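Local structure of 4-hydroxybutyrate coenzyme A transferase (Shewanella oneidensis, 2OAS) at residues 309-320 / 363-374; 383-392 / 403-411. The protein binds coenzyme A and probably transfers it from an acyl-CoA to a carboxylic acid such as 4-hydroxybutyrate or acetate. All coordinates share one frame; numbering follows the deposited sequence.

Interaction 1 of 2, residues 309-320 / 363-374; sequences QVDLTGQVCADS and IASVLSPGAGVV. With COA (coenzyme A), chain C.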
loop_
_atom_site.group_PDB
_atom_site.type_symbol
_atom_site.label_atom_id
_atom_site.label_comp_id
_atom_site.label_asym_id
_atom_site.label_seq_id
_atom_site.Cartn_x
_atom_site.Cartn_y
_atom_site.Cartn_z
ATOM N N GLN A 309 12.387 -12.009 1.700
ATOM C CA GLN A 309 11.836 -12.882 2.738
ATOM C C GLN A 309 10.317 -12.737 2.855
ATOM O O GLN A 309 9.770 -11.629 2.799
ATOM C CB GLN A 309 12.497 -12.558 4.081
ATOM C CG GLN A 309 11.955 -13.315 5.294
ATOM C CD GLN A 309 12.649 -12.898 6.608
ATOM O OE1 GLN A 309 12.590 -11.728 7.019
ATOM N NE2 GLN A 309 13.313 -13.854 7.257
ATOM N N VAL A 310 9.640 -13.872 3.017
ATOM C CA VAL A 310 8.183 -13.902 3.156
ATOM C C VAL A 310 7.778 -14.742 4.366
ATOM O O VAL A 310 8.293 -15.849 4.541
ATOM C CB VAL A 310 7.536 -14.528 1.920
ATOM C CG1 VAL A 310 6.038 -14.384 2.007
ATOM C CG2 VAL A 310 8.087 -13.876 0.647
ATOM N N ASP A 311 6.855 -14.240 5.187
ATOM C CA ASP A 311 6.420 -14.995 6.357
ATOM C C ASP A 311 5.230 -15.902 6.039
ATOM O O ASP A 311 4.584 -15.745 5.005
ATOM C CB ASP A 311 6.084 -14.055 7.534
ATOM C CG ASP A 311 4.807 -13.258 7.318
ATOM O OD1 ASP A 311 4.156 -13.433 6.265
ATOM O OD2 ASP A 311 4.452 -12.445 8.202
ATOM N N LEU A 312 4.939 -16.846 6.924
ATOM C CA LEU A 312 3.845 -17.781 6.688
ATOM C C LEU A 312 2.509 -17.099 6.537
ATOM O O LEU A 312 1.502 -17.748 6.275
ATOM C CB LEU A 312 3.746 -18.799 7.832
ATOM C CG LEU A 312 4.928 -19.759 7.932
ATOM C CD1 LEU A 312 4.780 -20.681 9.132
ATOM C CD2 LEU A 312 5.001 -20.552 6.635
ATOM N N THR A 313 2.480 -15.787 6.677
ATOM C CA THR A 313 1.207 -15.106 6.599
ATOM C C THR A 313 1.040 -14.355 5.280
ATOM O O THR A 313 -0.072 -14.009 4.881
ATOM C CB THR A 313 1.047 -14.179 7.838
ATOM O OG1 THR A 313 -0.330 -14.082 8.168
ATOM C CG2 THR A 313 1.607 -12.791 7.596
ATOM N N GLY A 314 2.152 -14.136 4.600
ATOM C CA GLY A 314 2.110 -13.427 3.349
ATOM C C GLY A 314 2.757 -12.054 3.422
ATOM O O GLY A 314 2.697 -11.316 2.443
ATOM N N GLN A 315 3.345 -11.670 4.560
ATOM C CA GLN A 315 3.997 -10.355 4.615
ATOM C C GLN A 315 5.294 -10.447 3.819
ATOM O O GLN A 315 6.122 -11.308 4.068
ATOM C CB GLN A 315 4.296 -9.908 6.050
ATOM C CG GLN A 315 3.063 -9.732 6.938
ATOM C CD GLN A 315 3.366 -8.933 8.198
ATOM O OE1 GLN A 315 3.449 -7.708 8.166
ATOM N NE2 GLN A 315 3.546 -9.637 9.326
ATOM N N VAL A 316 5.451 -9.550 2.857
ATOM C CA VAL A 316 6.595 -9.532 1.966
ATOM C C VAL A 316 7.652 -8.476 2.277
ATOM O O VAL A 316 7.347 -7.280 2.406
ATOM C CB VAL A 316 6.105 -9.326 0.523
ATOM C CG1 VAL A 316 7.285 -9.251 -0.452
ATOM C CG2 VAL A 316 5.154 -10.457 0.145
ATOM N N CYS A 317 8.898 -8.935 2.394
ATOM C CA CYS A 317 10.045 -8.074 2.664
ATOM C C CYS A 317 10.927 -8.133 1.444
ATOM O O CYS A 317 11.356 -9.214 1.052
ATOM C CB CYS A 317 10.842 -8.577 3.853
ATOM S SG CYS A 317 12.420 -7.722 4.015
ATOM N N ALA A 318 11.220 -6.984 0.849
ATOM C CA ALA A 318 12.025 -6.970 -0.366
ATOM C C ALA A 318 13.045 -5.836 -0.481
ATOM O O ALA A 318 13.681 -5.673 -1.530
ATOM C CB ALA A 318 11.095 -6.955 -1.575
ATOM N N ASP A 319 13.198 -5.054 0.587
ATOM C CA ASP A 319 14.151 -3.940 0.573
ATOM C C ASP A 319 15.316 -4.144 1.556
ATOM O O ASP A 319 16.257 -3.354 1.585
ATOM C CB ASP A 319 13.427 -2.620 0.881
ATOM C CG ASP A 319 13.065 -2.471 2.352
ATOM O OD1 ASP A 319 12.666 -3.473 2.980
ATOM O OD2 ASP A 319 13.172 -1.339 2.876
ATOM N N SER A 320 15.274 -5.216 2.339
ATOM C CA SER A 320 16.331 -5.428 3.314
ATOM C C SER A 320 16.353 -6.832 3.916
ATOM O O SER A 320 15.473 -7.644 3.649
ATOM C CB SER A 320 16.156 -4.418 4.438
ATOM O OG SER A 320 14.820 -4.472 4.910
ATOM N N ILE A 363 11.151 -18.310 2.903
ATOM C CA ILE A 363 9.833 -18.381 3.484
ATOM C C ILE A 363 10.062 -18.757 4.936
ATOM O O ILE A 363 10.258 -19.929 5.266
ATOM C CB ILE A 363 9.000 -19.453 2.817
ATOM C CG1 ILE A 363 8.932 -19.179 1.319
ATOM C CG2 ILE A 363 7.625 -19.496 3.432
ATOM C CD1 ILE A 363 8.291 -20.284 0.543
ATOM N N ALA A 364 10.069 -17.744 5.797
ATOM C CA ALA A 364 10.286 -17.928 7.221
ATOM C C ALA A 364 8.959 -17.879 7.945
ATOM O O ALA A 364 7.996 -17.298 7.453
ATOM C CB ALA A 364 11.194 -16.834 7.756
ATOM N N SER A 365 8.911 -18.492 9.122
ATOM C CA SER A 365 7.686 -18.492 9.895
ATOM C C SER A 365 7.337 -17.044 10.250
ATOM O O SER A 365 6.170 -16.670 10.303
ATOM C CB SER A 365 7.868 -19.321 11.163
ATOM O OG SER A 365 8.912 -18.786 11.950
ATOM N N VAL A 366 8.357 -16.229 10.483
ATOM C CA VAL A 366 8.127 -14.841 10.813
ATOM C C VAL A 366 9.265 -14.009 10.254
ATOM O O VAL A 366 10.391 -14.487 10.110
ATOM C CB VAL A 366 8.033 -14.630 12.346
ATOM C CG1 VAL A 366 9.392 -14.832 12.992
ATOM C CG2 VAL A 366 7.504 -13.256 12.645
ATOM N N LEU A 367 8.969 -12.764 9.918
ATOM C CA LEU A 367 9.982 -11.884 9.373
ATOM C C LEU A 367 11.036 -11.552 10.424
ATOM O O LEU A 367 10.718 -11.402 11.598
ATOM C CB LEU A 367 9.330 -10.603 8.852
ATOM C CG LEU A 367 9.201 -10.470 7.336
ATOM C CD1 LEU A 367 8.621 -11.733 6.715
ATOM C CD2 LEU A 367 8.320 -9.270 7.036
ATOM N N SER A 368 12.289 -11.455 9.992
ATOM C CA SER A 368 13.395 -11.135 10.888
ATOM C C SER A 368 13.149 -9.803 11.597
ATOM O O SER A 368 12.595 -8.875 11.018
ATOM C CB SER A 368 14.700 -11.049 10.099
ATOM O OG SER A 368 14.910 -12.223 9.336
ATOM N N PRO A 369 13.578 -9.695 12.859
ATOM C CA PRO A 369 13.383 -8.454 13.611
ATOM C C PRO A 369 13.782 -7.208 12.824
ATOM O O PRO A 369 14.940 -7.054 12.424
ATOM C CB PRO A 369 14.258 -8.663 14.847
ATOM C CG PRO A 369 14.211 -10.152 15.042
ATOM C CD PRO A 369 14.389 -10.653 13.632
ATOM N N GLY A 370 12.818 -6.329 12.601
ATOM C CA GLY A 370 13.093 -5.095 11.890
ATOM C C GLY A 370 13.034 -5.189 10.381
ATOM O O GLY A 370 13.334 -4.216 9.694
ATOM N N ALA A 371 12.639 -6.346 9.863
ATOM C CA ALA A 371 12.546 -6.537 8.425
ATOM C C ALA A 371 11.627 -5.479 7.803
ATOM O O ALA A 371 10.538 -5.194 8.314
ATOM C CB ALA A 371 12.029 -7.937 8.116
ATOM N N GLY A 372 12.083 -4.884 6.708
ATOM C CA GLY A 372 11.284 -3.864 6.051
ATOM C C GLY A 372 10.171 -4.475 5.231
ATOM O O GLY A 372 10.423 -5.182 4.249
ATOM N N VAL A 373 8.931 -4.230 5.632
ATOM C CA VAL A 373 7.810 -4.763 4.872
ATOM C C VAL A 373 7.552 -3.830 3.685
ATOM O O VAL A 373 7.290 -2.648 3.880
ATOM C CB VAL A 373 6.537 -4.830 5.730
ATOM C CG1 VAL A 373 5.329 -5.106 4.840
ATOM C CG2 VAL A 373 6.686 -5.886 6.790
ATOM N N VAL A 374 7.643 -4.348 2.468
ATOM C CA VAL A 374 7.393 -3.523 1.281
ATOM C C VAL A 374 5.959 -3.746 0.795
ATOM O O VAL A 374 5.248 -2.799 0.473
ATOM C CB VAL A 374 8.383 -3.866 0.140
ATOM C CG1 VAL A 374 8.075 -3.030 -1.106
ATOM C CG2 VAL A 374 9.804 -3.594 0.609
HETATM N N1A COA C . 17.909 -14.095 4.202
HETATM C C2A COA C . 19.369 -14.031 4.209
HETATM N N3A COA C . 19.967 -13.733 2.892
HETATM C C4A COA C . 19.153 -13.543 1.678
HETATM C C5A COA C . 17.712 -13.595 1.687
HETATM C C6A COA C . 17.087 -13.902 2.995
HETATM N N6A COA C . 15.679 -13.991 3.110
HETATM N N7A COA C . 17.213 -13.376 0.413
HETATM C C8A COA C . 18.356 -13.164 -0.377
HETATM N N9A COA C . 19.552 -13.254 0.371
HETATM C C1B COA C . 20.919 -13.109 -0.087
HETATM C C2B COA C . 21.437 -13.998 -1.260
HETATM O O2B COA C . 22.344 -14.958 -0.850
HETATM C C3B COA C . 22.002 -13.048 -2.316
HETATM O O3B COA C . 23.390 -13.390 -2.626
HETATM P P3B COA C . 24.272 -12.606 -3.681
HETATM O O7A COA C . 23.693 -12.530 -5.037
HETATM O O8A COA C . 24.488 -11.209 -3.194
HETATM O O9A COA C . 25.580 -13.243 -3.738
HETATM C C4B COA C . 21.826 -11.670 -1.800
HETATM O O4B COA C . 21.201 -11.723 -0.507
HETATM C C5B COA C . 21.038 -11.019 -3.015
HETATM O O5B COA C . 19.756 -11.640 -3.206
HETATM P P1A COA C . 18.943 -11.844 -4.640
HETATM O O1A COA C . 19.683 -12.565 -5.638
HETATM O O2A COA C . 17.627 -12.561 -4.439
HETATM O O3A COA C . 18.682 -10.347 -5.069
HETATM P P2A COA C . 17.913 -9.939 -6.358
HETATM O O4A COA C . 18.790 -9.139 -7.209
HETATM O O5A COA C . 17.476 -11.100 -7.112
HETATM O O6A COA C . 16.635 -9.259 -6.105
HETATM C CBP COA C . 14.944 -7.991 -4.718
HETATM C CCP COA C . 15.509 -9.432 -5.247
HETATM C CDP COA C . 16.214 -7.715 -3.838
HETATM C CEP COA C . 13.676 -8.179 -3.776
HETATM C CAP COA C . 14.788 -6.834 -5.932
HETATM O OAP COA C . 13.726 -7.441 -6.731
HETATM C C9P COA C . 14.288 -5.470 -5.443
HETATM O O9P COA C . 15.097 -4.557 -5.373
HETATM N N8P COA C . 12.912 -5.347 -5.120
HETATM C C7P COA C . 12.105 -4.228 -4.654
HETATM C C6P COA C . 10.864 -3.816 -5.529
HETATM C C5P COA C . 11.147 -2.902 -6.650
HETATM O O5P COA C . 10.381 -1.965 -6.901
HETATM N N4P COA C . 12.354 -3.190 -7.381
HETATM C C3P COA C . 12.983 -2.528 -8.515
HETATM C C2P COA C . 12.062 -2.229 -9.757
HETATM S S1P COA C . 12.108 -0.489 -10.276
#
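Gln-309 and Ser-368 grip each other through two hydrogen bonds. The backbone N of Ser-368 donates to Gln-309 OE1 at 3.0 Å, almost straight at 170° but tilted from the carbonyl plane. Gln-309 NE2 donates to Ser-368 OG at 3.1 Å, close to its own amide plane. The extended Gln-309 chain, with CG anti to the backbone N (chi1 176°), carries the amide to this loop and runs antiparallel alongside the Leu-367 side chain. Leu-367 straddles the hairpin: CD1 lies 3.5 Å from Asp-311 CB, and CD2 faces Cys-317 CB at 4.1 Å. The two segments make a small mixed sheet. The short, weakly bonded strand 363-364 lies parallel to 309-311, and Ala-364 N donates to Val-310 O at 2.9 Å. Strand 316-317 is antiparallel to 373-375, where Val-374 N donates to Val-316 O at 2.9 Å. Asp-311 OD1 accepts from Gln-315 N, met from above the carboxylate plane, which ties the turn 311-314 back to the strand. Gln-315 NE2 reaches Asp-311 OD2, and its amide continues to Ala-371 and Val-373 of the second subunit. Coenzyme A borders this sheet: Ala-318 O lies 3.4 Å from its CEP atom.

Interaction 2 of 2, residues 383-392 / 403-411; sequences IVTEYGAANL and ALINIAHPD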
loop_
_atom_site.group_PDB
_atom_site.type_symbol
_atom_site.label_atom_id
_atom_site.label_comp_id
_atom_site.label_asym_id
_atom_site.label_seq_id
_atom_site.Cartn_x
_atom_site.Cartn_y
_atom_site.Cartn_z
ATOM N N ILE A 383 2.328 -16.162 -4.957
ATOM C CA ILE A 383 3.701 -16.281 -4.508
ATOM C C ILE A 383 4.181 -17.581 -5.138
ATOM O O ILE A 383 3.575 -18.621 -4.932
ATOM C CB ILE A 383 3.790 -16.352 -2.983
ATOM C CG1 ILE A 383 3.544 -14.959 -2.407
ATOM C CG2 ILE A 383 5.157 -16.865 -2.548
ATOM C CD1 ILE A 383 3.655 -14.891 -0.925
ATOM N N VAL A 384 5.241 -17.512 -5.940
ATOM C CA VAL A 384 5.764 -18.701 -6.611
ATOM C C VAL A 384 7.204 -19.007 -6.235
ATOM O O VAL A 384 8.012 -18.116 -5.981
ATOM C CB VAL A 384 5.723 -18.574 -8.140
ATOM C CG1 VAL A 384 4.317 -18.342 -8.624
ATOM C CG2 VAL A 384 6.610 -17.435 -8.569
ATOM N N THR A 385 7.513 -20.289 -6.248
ATOM C CA THR A 385 8.830 -20.785 -5.914
ATOM C C THR A 385 9.093 -21.939 -6.865
ATOM O O THR A 385 8.199 -22.354 -7.613
ATOM C CB THR A 385 8.837 -21.288 -4.455
ATOM O OG1 THR A 385 8.898 -20.161 -3.566
ATOM C CG2 THR A 385 9.999 -22.197 -4.187
ATOM N N GLU A 386 10.317 -22.458 -6.848
ATOM C CA GLU A 386 10.664 -23.577 -7.710
ATOM C C GLU A 386 9.772 -24.786 -7.393
ATOM O O GLU A 386 9.753 -25.763 -8.137
ATOM C CB GLU A 386 12.146 -23.943 -7.532
ATOM C CG GLU A 386 12.517 -24.507 -6.155
ATOM C CD GLU A 386 13.281 -23.519 -5.274
ATOM O OE1 GLU A 386 12.773 -22.403 -5.043
ATOM O OE2 GLU A 386 14.398 -23.871 -4.804
ATOM N N TYR A 387 9.025 -24.713 -6.295
ATOM C CA TYR A 387 8.163 -25.824 -5.906
ATOM C C TYR A 387 6.678 -25.592 -6.151
ATOM O O TYR A 387 5.848 -26.377 -5.699
ATOM C CB TYR A 387 8.402 -26.175 -4.429
ATOM C CG TYR A 387 9.818 -26.644 -4.138
ATOM C CD1 TYR A 387 10.257 -27.897 -4.565
ATOM C CD2 TYR A 387 10.738 -25.813 -3.493
ATOM C CE1 TYR A 387 11.565 -28.307 -4.372
ATOM C CE2 TYR A 387 12.060 -26.217 -3.294
ATOM C CZ TYR A 387 12.466 -27.466 -3.743
ATOM O OH TYR A 387 13.781 -27.868 -3.607
ATOM N N GLY A 388 6.335 -24.525 -6.871
ATOM C CA GLY A 388 4.934 -24.263 -7.146
ATOM C C GLY A 388 4.455 -22.867 -6.789
ATOM O O GLY A 388 5.243 -21.987 -6.451
ATOM N N ALA A 389 3.146 -22.666 -6.861
ATOM C CA ALA A 389 2.551 -21.374 -6.567
ATOM C C ALA A 389 1.545 -21.457 -5.427
ATOM O O ALA A 389 0.918 -22.494 -5.219
ATOM C CB ALA A 389 1.855 -20.835 -7.820
ATOM N N ALA A 390 1.391 -20.354 -4.693
ATOM C CA ALA A 390 0.428 -20.293 -3.601
ATOM C C ALA A 390 -0.418 -19.037 -3.757
ATOM O O ALA A 390 0.100 -17.933 -3.852
ATOM C CB ALA A 390 1.144 -20.290 -2.249
ATOM N N ASN A 391 -1.730 -19.223 -3.790
ATOM C CA ASN A 391 -2.671 -18.118 -3.942
ATOM C C ASN A 391 -3.161 -17.716 -2.565
ATOM O O ASN A 391 -3.835 -18.501 -1.905
ATOM C CB ASN A 391 -3.863 -18.568 -4.768
ATOM C CG ASN A 391 -4.656 -17.409 -5.312
ATOM O OD1 ASN A 391 -4.690 -16.335 -4.721
ATOM N ND2 ASN A 391 -5.305 -17.621 -6.445
ATOM N N LEU A 392 -2.835 -16.501 -2.131
ATOM C CA LEU A 392 -3.252 -16.049 -0.811
ATOM C C LEU A 392 -4.467 -15.132 -0.834
ATOM O O LEU A 392 -5.061 -14.854 0.210
ATOM C CB LEU A 392 -2.092 -15.356 -0.117
ATOM C CG LEU A 392 -0.760 -16.125 -0.155
ATOM C CD1 LEU A 392 0.300 -15.308 0.568
ATOM C CD2 LEU A 392 -0.914 -17.498 0.489
ATOM N N ALA A 403 -0.533 -23.121 2.317
ATOM C CA ALA A 403 -0.083 -22.998 0.927
ATOM C C ALA A 403 1.382 -22.600 0.805
ATOM O O ALA A 403 2.098 -23.084 -0.070
ATOM C CB ALA A 403 -0.949 -21.992 0.173
ATOM N N LEU A 404 1.826 -21.708 1.684
ATOM C CA LEU A 404 3.200 -21.271 1.654
ATOM C C LEU A 404 4.182 -22.390 1.986
ATOM O O LEU A 404 5.185 -22.560 1.291
ATOM C CB LEU A 404 3.404 -20.099 2.605
ATOM C CG LEU A 404 2.918 -18.756 2.075
ATOM C CD1 LEU A 404 3.190 -17.668 3.088
ATOM C CD2 LEU A 404 3.627 -18.454 0.766
ATOM N N ILE A 405 3.910 -23.158 3.034
ATOM C CA ILE A 405 4.822 -24.230 3.379
ATOM C C ILE A 405 4.863 -25.294 2.274
ATOM O O ILE A 405 5.797 -26.091 2.217
ATOM C CB ILE A 405 4.455 -24.910 4.714
ATOM C CG1 ILE A 405 3.151 -25.661 4.576
ATOM C CG2 ILE A 405 4.286 -23.871 5.807
ATOM C CD1 ILE A 405 2.775 -26.369 5.840
ATOM N N ASN A 406 3.872 -25.304 1.386
ATOM C CA ASN A 406 3.866 -26.280 0.303
ATOM C C ASN A 406 4.809 -25.912 -0.838
ATOM O O ASN A 406 5.127 -26.765 -1.666
ATOM C CB ASN A 406 2.461 -26.487 -0.261
ATOM C CG ASN A 406 1.570 -27.282 0.677
ATOM O OD1 ASN A 406 2.013 -28.249 1.310
ATOM N ND2 ASN A 406 0.297 -26.889 0.763
ATOM N N ILE A 407 5.244 -24.656 -0.895
ATOM C CA ILE A 407 6.176 -24.243 -1.943
ATOM C C ILE A 407 7.532 -23.912 -1.321
ATOM O O ILE A 407 8.471 -23.500 -2.001
ATOM C CB ILE A 407 5.657 -23.013 -2.759
ATOM C CG1 ILE A 407 5.533 -21.786 -1.851
ATOM C CG2 ILE A 407 4.325 -23.350 -3.432
ATOM C CD1 ILE A 407 5.046 -20.544 -2.573
ATOM N N ALA A 408 7.629 -24.083 -0.013
ATOM C CA ALA A 408 8.886 -23.830 0.680
ATOM C C ALA A 408 9.788 -25.044 0.470
ATOM O O ALA A 408 9.301 -26.148 0.238
ATOM C CB ALA A 408 8.628 -23.620 2.168
ATOM N N HIS A 409 11.097 -24.854 0.542
ATOM C CA HIS A 409 12.003 -25.984 0.350
ATOM C C HIS A 409 11.680 -27.051 1.394
ATOM O O HIS A 409 11.542 -26.747 2.580
ATOM C CB HIS A 409 13.459 -25.532 0.488
ATOM C CG HIS A 409 14.460 -26.561 0.050
ATOM N ND1 HIS A 409 14.730 -27.703 0.777
ATOM C CD2 HIS A 409 15.271 -26.607 -1.037
ATOM C CE1 HIS A 409 15.666 -28.403 0.159
ATOM N NE2 HIS A 409 16.011 -27.760 -0.943
ATOM N N PRO A 410 11.552 -28.316 0.957
ATOM C CA PRO A 410 11.242 -29.420 1.869
ATOM C C PRO A 410 12.137 -29.537 3.113
ATOM O O PRO A 410 11.727 -30.119 4.111
ATOM C CB PRO A 410 11.304 -30.648 0.957
ATOM C CG PRO A 410 12.230 -30.214 -0.148
ATOM C CD PRO A 410 11.792 -28.818 -0.408
ATOM N N ASP A 411 13.349 -28.987 3.070
ATOM C CA ASP A 411 14.217 -29.066 4.240
ATOM C C ASP A 411 13.713 -28.172 5.374
ATOM O O ASP A 411 14.231 -28.237 6.484
ATOM C CB ASP A 411 15.669 -28.675 3.904
ATOM C CG ASP A 411 16.391 -29.724 3.052
ATOM O OD1 ASP A 411 15.894 -30.878 2.962
ATOM O OD2 ASP A 411 17.467 -29.392 2.489
#
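Ile-407 packs under the hairpin 383-391 in an apolar contact between the edge of a mixed sheet and the link joining helices 397-405 and 410-422. CD1 of Ile-407 lies 3.7 Å from Ile-383 CG2, the two side chains crossing at about a right angle. The same methyl also meets Ala-390 CB. The other branch, CG2, rests 3.4 Å from the carbonyl carbon of Gly-388. With CG1 between the backbone N and the carbonyl carbon (chi1 64°), the two branches of Ile-407 reach different parts of the hairpin. Beside it, Ala-390 CB faces Ala-403 CB at 3.6 Å, a close approach of two small side chains. Leu-404 turns CD2 to Ile-383 CD1 at 3.9 Å.

At the turn from Thr-385 to Gly-388, Tyr-387 lays its ring against His-409 and Pro-410. Pro-410 CD lies over one face of its ring, a CH-pi contact 4.0 Å from the centroid. Glu-386 CG lies over the opposite face, toward the rim. The tyrosine turns its edge to the face of His-409 in an offset edge-to-face pair, planes at 86°. His-409 is the N-cap of the last helix: its ND1 accepts from Asp-411 N at 3.0 Å, nearly in the ring plane, which limits the turning of the ring. Replacing Tyr-387 with an alanine would probably leave Pro-410 CD and the face of His-409 without their aromatic partner.

Ser-353 touches both Tyr-387 and His-409. Strand 388-391 is the outermost strand of its sheet within this chain, and 382-385 lies between it and strand 346-350. Val-384, whose CB is directed away from 403-411, packs on helix 188-200.

In the fold
Well past the N-terminal parallel sheet, the chain reaches the hairpin of strands 309-311 and 316-317. It then passes through helix 332-341 and strand 346-350 before returning at 363-374, where interaction 1 closes a loop with 42 residues between its segments. Strand 373-375 leads on to strand 382-385, where interaction 2 opens. That contact closes a shorter loop containing most of helix 397-405. The two contacts follow in series, neither nesting nor crossing. Their centres are about 15 Å apart, yet they touch: Leu-312 packs on Leu-404 and Ile-405, and Ile-363 on Ala-408. The small sheet beside coenzyme A is thereby joined to the last two helices and the edge of the six-stranded sheet.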